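Local structure of HcgC (Methanococcus maripaludis S2, 5O4J) at residues I16-I21 with M227-V232; E194-L199 with S234-E239. The protein is a SAM-dependent C-methyltransferase that probably methylates the pyridinol precursor during biosynthesis of the iron-guanylylpyridinol cofactor of [Fe]-hydrogenase. One frame throughout, in Å; residues are numbered along the deposited sequence.

Both contacts involve the antiparallel sheet in which strand 230-234 runs beside strand 198-203. Contact 1 lies where the chain enters strand 230-234, contact 2 where it leaves and pairs with the first residues of the neighbouring strand. Their centres are about 17 Å apart, and they meet through V232, whose CG1 lies 3.7 Å from CG1 of V198. Only contact 2 reaches a ligand; in contact 1 the side chain of I21 stays about 12 Å from a bound S-adenosyl-L-homocysteine. L199 of contact 2 touches the pyridinol 9KH with an apolar methyl, while OG1 of T179 and N of I115, both of the second subunit, hydrogen-bond it.

Contact 1 of 2, residues I16-I21 with M227-V232; sequences IKIKDI and MSAITV
Two backbone hydrogen bonds tie the start of helix 18-37 to the residues that lead into strand 230-234. N of A229 gives an almost straight bond (174°) to O of I16, 3.0 Å away in the carbonyl plane, while N of I18 reaches O of M227 at 2.9 Å, nearly along the C=O axis. K17 sits between them as the N-cap residue, bridged to S228. Its N is bonded to OD2 of D20, so an aspartate in the first turn holds the cap in place, and its negative charge would be expected to suit the N-terminal end of the helix. Outward along I18, CB lies 4.0 Å from O of M227; CG1, set beside the backbone N (chi1 -57°), lies beyond the end of that carbonyl, 3.6 Å from its O and 4.0 Å from CA of A229; CD1 ends 4.3 Å from CB of M227. A branched aliphatic chain thus lines the polar bridge with hydrocarbon. The small methyl of A229 fits closely, its CB meeting CD1 of I21 at 3.9 Å. The extended side chain of K17 runs roughly at right angles to that of I18, CB passing 3.4 Å from O of M227 before NZ bonds OD1 of N226.

Contact 2 of 2, residues E194-L199 with S234-E239; sequences ELDSVL and SIDHVE. With 9KH (6-carboxy methyl-4-hydroxy-2-pyridinol), chain K.
The pyridinol pocket borders this contact through L199, whose CD2 lies 3.7 Å from N5 of 9KH. The other branch, CD1, turns to the loop, 3.5 Å from CA of S234 and 3.7 Å from CD1 of I235, the side chains of L199 and I235 crossing at about a right angle. One forked aliphatic residue can therefore meet ligand and loop together. Behind it, V198 and S234 form an antiparallel non-hydrogen-bonded pair, with both side chains on the same face of the sheet. CG2 of V198, beside the backbone N, continues on to CG1 of V238 at 3.9 Å. The chain reaches strand 198-203 through a type II beta turn from L195 to V198, and S197, with its positive phi (84°), is its third residue. S197 holds the loop at two points. Its O accepts N of I235 at 2.9 Å, with the donor above the carbonyl plane. Its OG, in the crowded position between backbone N and carbonyl carbon (chi1 87°), accepts N of D236 at 2.9 Å and donates to O of D196 on a lone pair. A short hydroxyl suits this place, since it can accept and donate at once. S234, at the end of strand 230-234, ties down the loop that follows, its OG giving a 2.6 Å bond to O of D236. OD2 of the exposed D196 stands 4.0 Å from OD2 of D236, the carboxylate planes 55° apart, which could raise either pKa, though N of G143 of the second subunit, bonded to OD1 of D196, would oppose this.

Contact 1 of 2, residues I16-I21 with M227-V232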
ATOM      1  N   ILE A  16      -7.931  20.575  -9.386  1.00 20.79           N
ATOM      2  CA  ILE A  16      -8.195  20.673  -7.956  1.00 20.15           C
ATOM      3  C   ILE A  16      -6.965  21.232  -7.251  1.00 20.05           C
ATOM      4  O   ILE A  16      -5.860  20.694  -7.383  1.00 19.60           O
ATOM      5  CB  ILE A  16      -8.600  19.298  -7.401  1.00 21.17           C
ATOM      6  CG1 ILE A  16     -10.032  18.966  -7.835  1.00 24.52           C
ATOM      7  CG2 ILE A  16      -8.465  19.233  -5.867  1.00 22.70           C
ATOM      8  CD1 ILE A  16     -10.340  17.491  -7.786  1.00 23.24           C
ATOM      9  N   LYS A  17      -7.158  22.315  -6.503  1.00 18.70           N
ATOM     10  CA  LYS A  17      -6.104  22.950  -5.727  1.00 18.20           C
ATOM     11  C   LYS A  17      -6.156  22.478  -4.282  1.00 17.96           C
ATOM     12  O   LYS A  17      -7.170  21.969  -3.802  1.00 18.22           O
ATOM     13  CB  LYS A  17      -6.232  24.472  -5.765  1.00 19.55           C
ATOM     14  CG  LYS A  17      -5.998  25.100  -7.137  1.00 28.36           C
ATOM     15  CD  LYS A  17      -6.404  26.568  -7.096  1.00 36.72           C
ATOM     16  CE  LYS A  17      -6.001  27.311  -8.364  1.00 40.69           C
ATOM     17  NZ  LYS A  17      -6.469  28.720  -8.303  1.00 39.23           N
ATOM     18  N   ILE A  18      -5.044  22.674  -3.575  1.00 18.08           N
ATOM     19  CA  ILE A  18      -5.025  22.313  -2.163  1.00 17.27           C
ATOM     20  C   ILE A  18      -6.165  23.011  -1.426  1.00 17.24           C
ATOM     21  O   ILE A  18      -6.863  22.397  -0.604  1.00 17.09           O
ATOM     22  CB  ILE A  18      -3.654  22.643  -1.542  1.00 18.55           C
ATOM     23  CG1 ILE A  18      -2.522  21.939  -2.308  1.00 22.78           C
ATOM     24  CG2 ILE A  18      -3.599  22.166  -0.103  1.00 18.20           C
ATOM     25  CD1 ILE A  18      -1.197  22.621  -2.149  1.00 33.92           C
ATOM     26  N   LYS A  19      -6.402  24.294  -1.737  1.00 19.63           N
ATOM     27  CA  LYS A  19      -7.461  25.036  -1.060  1.00 19.79           C
ATOM     28  C   LYS A  19      -8.834  24.424  -1.319  1.00 18.75           C
ATOM     29  O   LYS A  19      -9.738  24.554  -0.485  1.00 21.49           O
ATOM     30  CB  LYS A  19      -7.452  26.503  -1.488  1.00 24.70           C
ATOM     31  CG  LYS A  19      -7.778  26.775  -2.952  1.00 27.79           C
ATOM     32  CD  LYS A  19      -7.873  28.281  -3.192  1.00 34.03           C
ATOM     33  CE  LYS A  19      -8.251  28.608  -4.627  1.00 40.64           C
ATOM     34  NZ  LYS A  19      -8.343  30.086  -4.843  1.00 41.75           N
ATOM     35  N   ASP A  20      -9.016  23.775  -2.473  1.00 16.93           N
ATOM     36  CA  ASP A  20     -10.290  23.138  -2.791  1.00 18.54           C
ATOM     37  C   ASP A  20     -10.538  21.926  -1.904  1.00 20.21           C
ATOM     38  O   ASP A  20     -11.678  21.662  -1.513  1.00 21.16           O
ATOM     39  CB  ASP A  20     -10.325  22.723  -4.268  1.00 19.90           C
ATOM     40  CG  ASP A  20     -10.197  23.895  -5.217  1.00 22.80           C
ATOM     41  OD1 ASP A  20     -10.738  24.980  -4.925  1.00 27.94           O
ATOM     42  OD2 ASP A  20      -9.551  23.732  -6.279  1.00 22.90           O
ATOM     43  N   ILE A  21      -9.487  21.156  -1.618  1.00 19.63           N
ATOM     44  CA  ILE A  21      -9.606  20.021  -0.707  1.00 18.36           C
ATOM     45  C   ILE A  21      -9.863  20.511   0.708  1.00 18.24           C
ATOM     46  O   ILE A  21     -10.690  19.949   1.436  1.00 19.42           O
ATOM     47  CB  ILE A  21      -8.339  19.148  -0.781  1.00 16.75           C
ATOM     48  CG1 ILE A  21      -8.010  18.806  -2.236  1.00 17.28           C
ATOM     49  CG2 ILE A  21      -8.527  17.885   0.043  1.00 17.32           C
ATOM     50  CD1 ILE A  21      -6.742  17.989  -2.425  1.00 18.52           C
ATOM     51  N   MET A 227      -2.626  26.381  -5.131  1.00 24.10           N
ATOM     52  CA  MET A 227      -1.685  25.626  -5.945  1.00 27.78           C
ATOM     53  C   MET A 227      -2.310  24.271  -6.241  1.00 23.93           C
ATOM     54  O   MET A 227      -2.991  23.702  -5.383  1.00 21.00           O
ATOM     55  CB  MET A 227      -0.340  25.447  -5.221  1.00 33.40           C
ATOM     56  CG  MET A 227       0.643  24.498  -5.891  1.00 44.36           C
ATOM     57  SD  MET A 227       1.031  24.973  -7.587  1.00 60.66           S
ATOM     58  CE  MET A 227       2.077  23.610  -8.100  1.00 69.57           C
ATOM     59  N   SER A 228      -2.079  23.767  -7.453  1.00 20.72           N
ATOM     60  CA  SER A 228      -2.547  22.442  -7.830  1.00 18.32           C
ATOM     61  C   SER A 228      -2.112  21.426  -6.784  1.00 17.93           C
ATOM     62  O   SER A 228      -0.962  21.426  -6.344  1.00 21.32           O
ATOM     63  CB  SER A 228      -1.974  22.031  -9.192  1.00 19.69           C
ATOM     64  OG  SER A 228      -2.473  22.835 -10.242  1.00 24.82           O
ATOM     65  N   ALA A 229      -3.028  20.530  -6.408  1.00 18.50           N
ATOM     66  CA  ALA A 229      -2.681  19.507  -5.428  1.00 19.40           C
ATOM     67  C   ALA A 229      -1.611  18.561  -5.965  1.00 21.64           C
ATOM     68  O   ALA A 229      -0.735  18.120  -5.213  1.00 18.82           O
ATOM     69  CB  ALA A 229      -3.918  18.720  -4.994  1.00 16.99           C
ATOM     70  N   ILE A 230      -1.669  18.225  -7.249  1.00 17.78           N
ATOM     71  CA  ILE A 230      -0.806  17.199  -7.827  1.00 16.84           C
ATOM     72  C   ILE A 230      -0.319  17.632  -9.197  1.00 19.23           C
ATOM     73  O   ILE A 230      -1.073  18.203  -9.986  1.00 19.20           O
ATOM     74  CB  ILE A 230      -1.530  15.842  -7.931  1.00 17.58           C
ATOM     75  CG1 ILE A 230      -1.847  15.330  -6.523  1.00 19.22           C
ATOM     76  CG2 ILE A 230      -0.661  14.816  -8.652  1.00 19.02           C
ATOM     77  CD1 ILE A 230      -2.687  14.073  -6.469  1.00 21.10           C
ATOM     78  N   THR A 231       0.940  17.322  -9.484  1.00 18.06           N
ATOM     79  CA  THR A 231       1.529  17.483 -10.806  1.00 17.92           C
ATOM     80  C   THR A 231       2.038  16.127 -11.282  1.00 19.46           C
ATOM     81  O   THR A 231       2.695  15.406 -10.525  1.00 20.51           O
ATOM     82  CB  THR A 231       2.657  18.514 -10.765  1.00 17.97           C
ATOM     83  OG1 THR A 231       2.119  19.766 -10.330  1.00 20.51           O
ATOM     84  CG2 THR A 231       3.305  18.684 -12.134  1.00 18.95           C
ATOM     85  N   VAL A 232       1.703  15.765 -12.518  1.00 18.43           N
ATOM     86  CA  VAL A 232       2.009  14.443 -13.044  1.00 17.41           C
ATOM     87  C   VAL A 232       2.873  14.574 -14.288  1.00 20.43           C
ATOM     88  O   VAL A 232       2.649  15.461 -15.121  1.00 22.33           O
ATOM     89  CB  VAL A 232       0.726  13.652 -13.374  1.00 20.63           C
ATOM     90  CG1 VAL A 232       1.091  12.205 -13.657  1.00 22.39           C
ATOM     91  CG2 VAL A 232      -0.280  13.756 -12.246  1.00 27.38           C
TER

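Contact 2 of 2, residues E194-L199 with S234-E239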
ATOM      1  N   GLU A 194       0.013   4.714 -10.750  1.00 23.36           N
ATOM      2  CA  GLU A 194      -0.254   3.443 -11.407  1.00 23.55           C
ATOM      3  C   GLU A 194      -1.036   3.586 -12.705  1.00 22.28           C
ATOM      4  O   GLU A 194      -1.219   2.587 -13.406  1.00 24.42           O
ATOM      5  CB  GLU A 194      -0.980   2.512 -10.430  1.00 25.38           C
ATOM      6  CG  GLU A 194      -0.075   2.105  -9.285  1.00 26.63           C
ATOM      7  CD  GLU A 194      -0.675   1.071  -8.346  1.00 32.82           C
ATOM      8  OE1 GLU A 194      -1.891   0.794  -8.421  1.00 33.72           O
ATOM      9  OE2 GLU A 194       0.089   0.540  -7.520  1.00 33.12           O
ATOM     10  N   LEU A 195      -1.493   4.788 -13.055  1.00 22.97           N
ATOM     11  CA  LEU A 195      -2.105   4.989 -14.362  1.00 23.55           C
ATOM     12  C   LEU A 195      -1.099   4.703 -15.472  1.00 22.57           C
ATOM     13  O   LEU A 195       0.088   5.029 -15.360  1.00 19.89           O
ATOM     14  CB  LEU A 195      -2.626   6.420 -14.499  1.00 20.86           C
ATOM     15  CG  LEU A 195      -3.783   6.835 -13.597  1.00 21.13           C
ATOM     16  CD1 LEU A 195      -4.005   8.342 -13.718  1.00 23.05           C
ATOM     17  CD2 LEU A 195      -5.063   6.056 -13.922  1.00 23.93           C
ATOM     18  N   ASP A 196      -1.576   4.094 -16.558  1.00 21.50           N
ATOM     19  CA  ASP A 196      -0.691   3.811 -17.676  1.00 23.57           C
ATOM     20  C   ASP A 196      -0.020   5.084 -18.163  1.00 23.76           C
ATOM     21  O   ASP A 196      -0.669   6.121 -18.330  1.00 23.44           O
ATOM     22  CB  ASP A 196      -1.460   3.176 -18.836  1.00 27.23           C
ATOM     23  CG  ASP A 196      -0.557   2.841 -19.995  1.00 32.74           C
ATOM     24  OD1 ASP A 196       0.463   2.177 -19.748  1.00 31.80           O
ATOM     25  OD2 ASP A 196      -0.855   3.232 -21.144  1.00 36.64           O
ATOM     26  N   SER A 197       1.291   4.988 -18.394  1.00 22.41           N
ATOM     27  CA  SER A 197       2.165   5.998 -18.998  1.00 22.41           C
ATOM     28  C   SER A 197       2.665   7.042 -17.999  1.00 22.43           C
ATOM     29  O   SER A 197       3.466   7.891 -18.391  1.00 22.37           O
ATOM     30  CB  SER A 197       1.510   6.735 -20.174  1.00 25.67           C
ATOM     31  OG  SER A 197       0.762   7.854 -19.743  1.00 25.32           O
ATOM     32  N   VAL A 198       2.231   7.022 -16.739  1.00 21.29           N
ATOM     33  CA  VAL A 198       2.772   7.967 -15.767  1.00 19.15           C
ATOM     34  C   VAL A 198       4.210   7.584 -15.450  1.00 21.84           C
ATOM     35  O   VAL A 198       4.511   6.414 -15.185  1.00 21.38           O
ATOM     36  CB  VAL A 198       1.909   8.001 -14.497  1.00 19.47           C
ATOM     37  CG1 VAL A 198       2.593   8.830 -13.393  1.00 17.93           C
ATOM     38  CG2 VAL A 198       0.524   8.558 -14.820  1.00 22.17           C
ATOM     39  N   LEU A 199       5.108   8.577 -15.508  1.00 20.08           N
ATOM     40  CA  LEU A 199       6.498   8.412 -15.089  1.00 18.56           C
ATOM     41  C   LEU A 199       6.646   8.639 -13.591  1.00 16.56           C
ATOM     42  O   LEU A 199       7.251   7.830 -12.883  1.00 18.71           O
ATOM     43  CB  LEU A 199       7.385   9.399 -15.837  1.00 22.01           C
ATOM     44  CG  LEU A 199       7.623   9.180 -17.330  1.00 25.88           C
ATOM     45  CD1 LEU A 199       6.341   9.332 -18.118  1.00 30.55           C
ATOM     46  CD2 LEU A 199       8.650  10.179 -17.845  1.00 25.99           C
ATOM     47  N   SER A 234       3.800  12.236 -17.558  1.00 21.14           N
ATOM     48  CA  SER A 234       3.291  11.048 -18.232  1.00 20.11           C
ATOM     49  C   SER A 234       3.505  11.149 -19.741  1.00 21.47           C
ATOM     50  O   SER A 234       3.665  12.237 -20.302  1.00 22.01           O
ATOM     51  CB  SER A 234       1.801  10.842 -17.936  1.00 22.27           C
ATOM     52  OG  SER A 234       1.018  11.877 -18.501  1.00 23.07           O
ATOM     53  N   ILE A 235       3.458   9.991 -20.404  1.00 21.51           N
ATOM     54  CA  ILE A 235       3.532   9.984 -21.862  1.00 23.34           C
ATOM     55  C   ILE A 235       2.189  10.355 -22.461  1.00 27.01           C
ATOM     56  O   ILE A 235       2.120  11.095 -23.447  1.00 26.06           O
ATOM     57  CB  ILE A 235       3.989   8.611 -22.383  1.00 25.04           C
ATOM     58  CG1 ILE A 235       5.261   8.133 -21.679  1.00 29.10           C
ATOM     59  CG2 ILE A 235       4.176   8.655 -23.911  1.00 22.80           C
ATOM     60  CD1 ILE A 235       6.444   9.058 -21.814  1.00 29.68           C
ATOM     61  N   ASP A 236       1.109   9.830 -21.890  1.00 25.93           N
ATOM     62  CA  ASP A 236      -0.237   9.978 -22.416  1.00 23.93           C
ATOM     63  C   ASP A 236      -1.074  10.874 -21.515  1.00 24.46           C
ATOM     64  O   ASP A 236      -0.703  11.198 -20.383  1.00 24.64           O
ATOM     65  CB  ASP A 236      -0.897   8.607 -22.579  1.00 30.13           C
ATOM     66  CG  ASP A 236      -0.157   7.721 -23.561  1.00 38.43           C
ATOM     67  OD1 ASP A 236       0.437   8.261 -24.519  1.00 41.82           O
ATOM     68  OD2 ASP A 236      -0.169   6.490 -23.379  1.00 43.80           O
ATOM     69  N   HIS A 237      -2.237  11.259 -22.030  1.00 26.43           N
ATOM     70  CA  HIS A 237      -3.130  12.117 -21.270  1.00 25.97           C
ATOM     71  C   HIS A 237      -3.631  11.392 -20.030  1.00 25.37           C
ATOM     72  O   HIS A 237      -4.089  10.248 -20.104  1.00 26.63           O
ATOM     73  CB  HIS A 237      -4.306  12.563 -22.138  1.00 34.52           C
ATOM     74  CG  HIS A 237      -3.905  13.455 -23.269  1.00 41.57           C
ATOM     75  ND1 HIS A 237      -3.744  14.816 -23.125  1.00 44.86           N
ATOM     76  CD2 HIS A 237      -3.654  13.181 -24.572  1.00 46.17           C
ATOM     77  CE1 HIS A 237      -3.387  15.339 -24.285  1.00 48.42           C
ATOM     78  NE2 HIS A 237      -3.330  14.369 -25.180  1.00 44.59           N
ATOM     79  N   VAL A 238      -3.564  12.086 -18.894  1.00 22.78           N
ATOM     80  CA  VAL A 238      -4.061  11.579 -17.618  1.00 22.36           C
ATOM     81  C   VAL A 238      -4.955  12.586 -16.917  1.00 23.44           C
ATOM     82  O   VAL A 238      -5.467  12.299 -15.836  1.00 23.60           O
ATOM     83  CB  VAL A 238      -2.892  11.163 -16.698  1.00 26.39           C
ATOM     84  CG1 VAL A 238      -2.159   9.957 -17.277  1.00 29.75           C
ATOM     85  CG2 VAL A 238      -1.920  12.318 -16.484  1.00 30.37           C
ATOM     86  N   GLU A 239      -5.217  13.730 -17.555  1.00 26.48           N
ATOM     87  CA  GLU A 239      -5.958  14.813 -16.917  0.59 30.66           C
ATOM     88  C   GLU A 239      -7.279  14.341 -16.309  1.00 28.09           C
ATOM     89  O   GLU A 239      -7.629  14.748 -15.194  1.00 24.86           O
ATOM     90  CB  GLU A 239      -6.200  15.933 -17.934  0.59 33.69           C
ATOM     91  CG  GLU A 239      -6.807  15.466 -19.256  0.59 33.85           C
ATOM     92  CD  GLU A 239      -6.595  16.453 -20.389  0.59 38.65           C
ATOM     93  OE1 GLU A 239      -6.004  17.525 -20.151  0.59 39.13           O
ATOM     94  OE2 GLU A 239      -7.017  16.148 -21.524  0.59 37.55           O
TER
HETATM   95  C2  9KH K 302      13.523  10.535 -19.178  1.00 49.81           C
HETATM   96  C3  9KH K 302      13.151  10.334 -17.860  1.00 51.38           C
HETATM   97  C4  9KH K 302      12.240  11.189 -17.269  1.00 46.61           C
HETATM   98  C6  9KH K 302      12.055  12.427 -19.253  1.00 46.30           C
HETATM   99  O1  9KH K 302      14.420   9.698 -19.762  1.00 42.25           O
HETATM  100  N5  9KH K 302      11.707  12.208 -17.965  1.00 44.63           N
HETATM  101  C7  9KH K 302      12.974  11.596 -19.886  1.00 50.60           C
HETATM  102  O8  9KH K 302      11.495  13.470 -19.919  1.00 39.95           O
HETATM  103  C9  9KH K 302      13.736   9.188 -17.076  1.00 48.11           C
HETATM  104  C10 9KH K 302      11.821  10.973 -15.837  1.00 41.36           C
HETATM  105  C12 9KH K 302      12.874  11.455 -14.867  1.00 31.42           C
HETATM  106  O13 9KH K 302      12.945  10.846 -13.787  1.00 22.52           O
HETATM  107  O14 9KH K 302      13.600  12.435 -15.156  1.00 28.61           O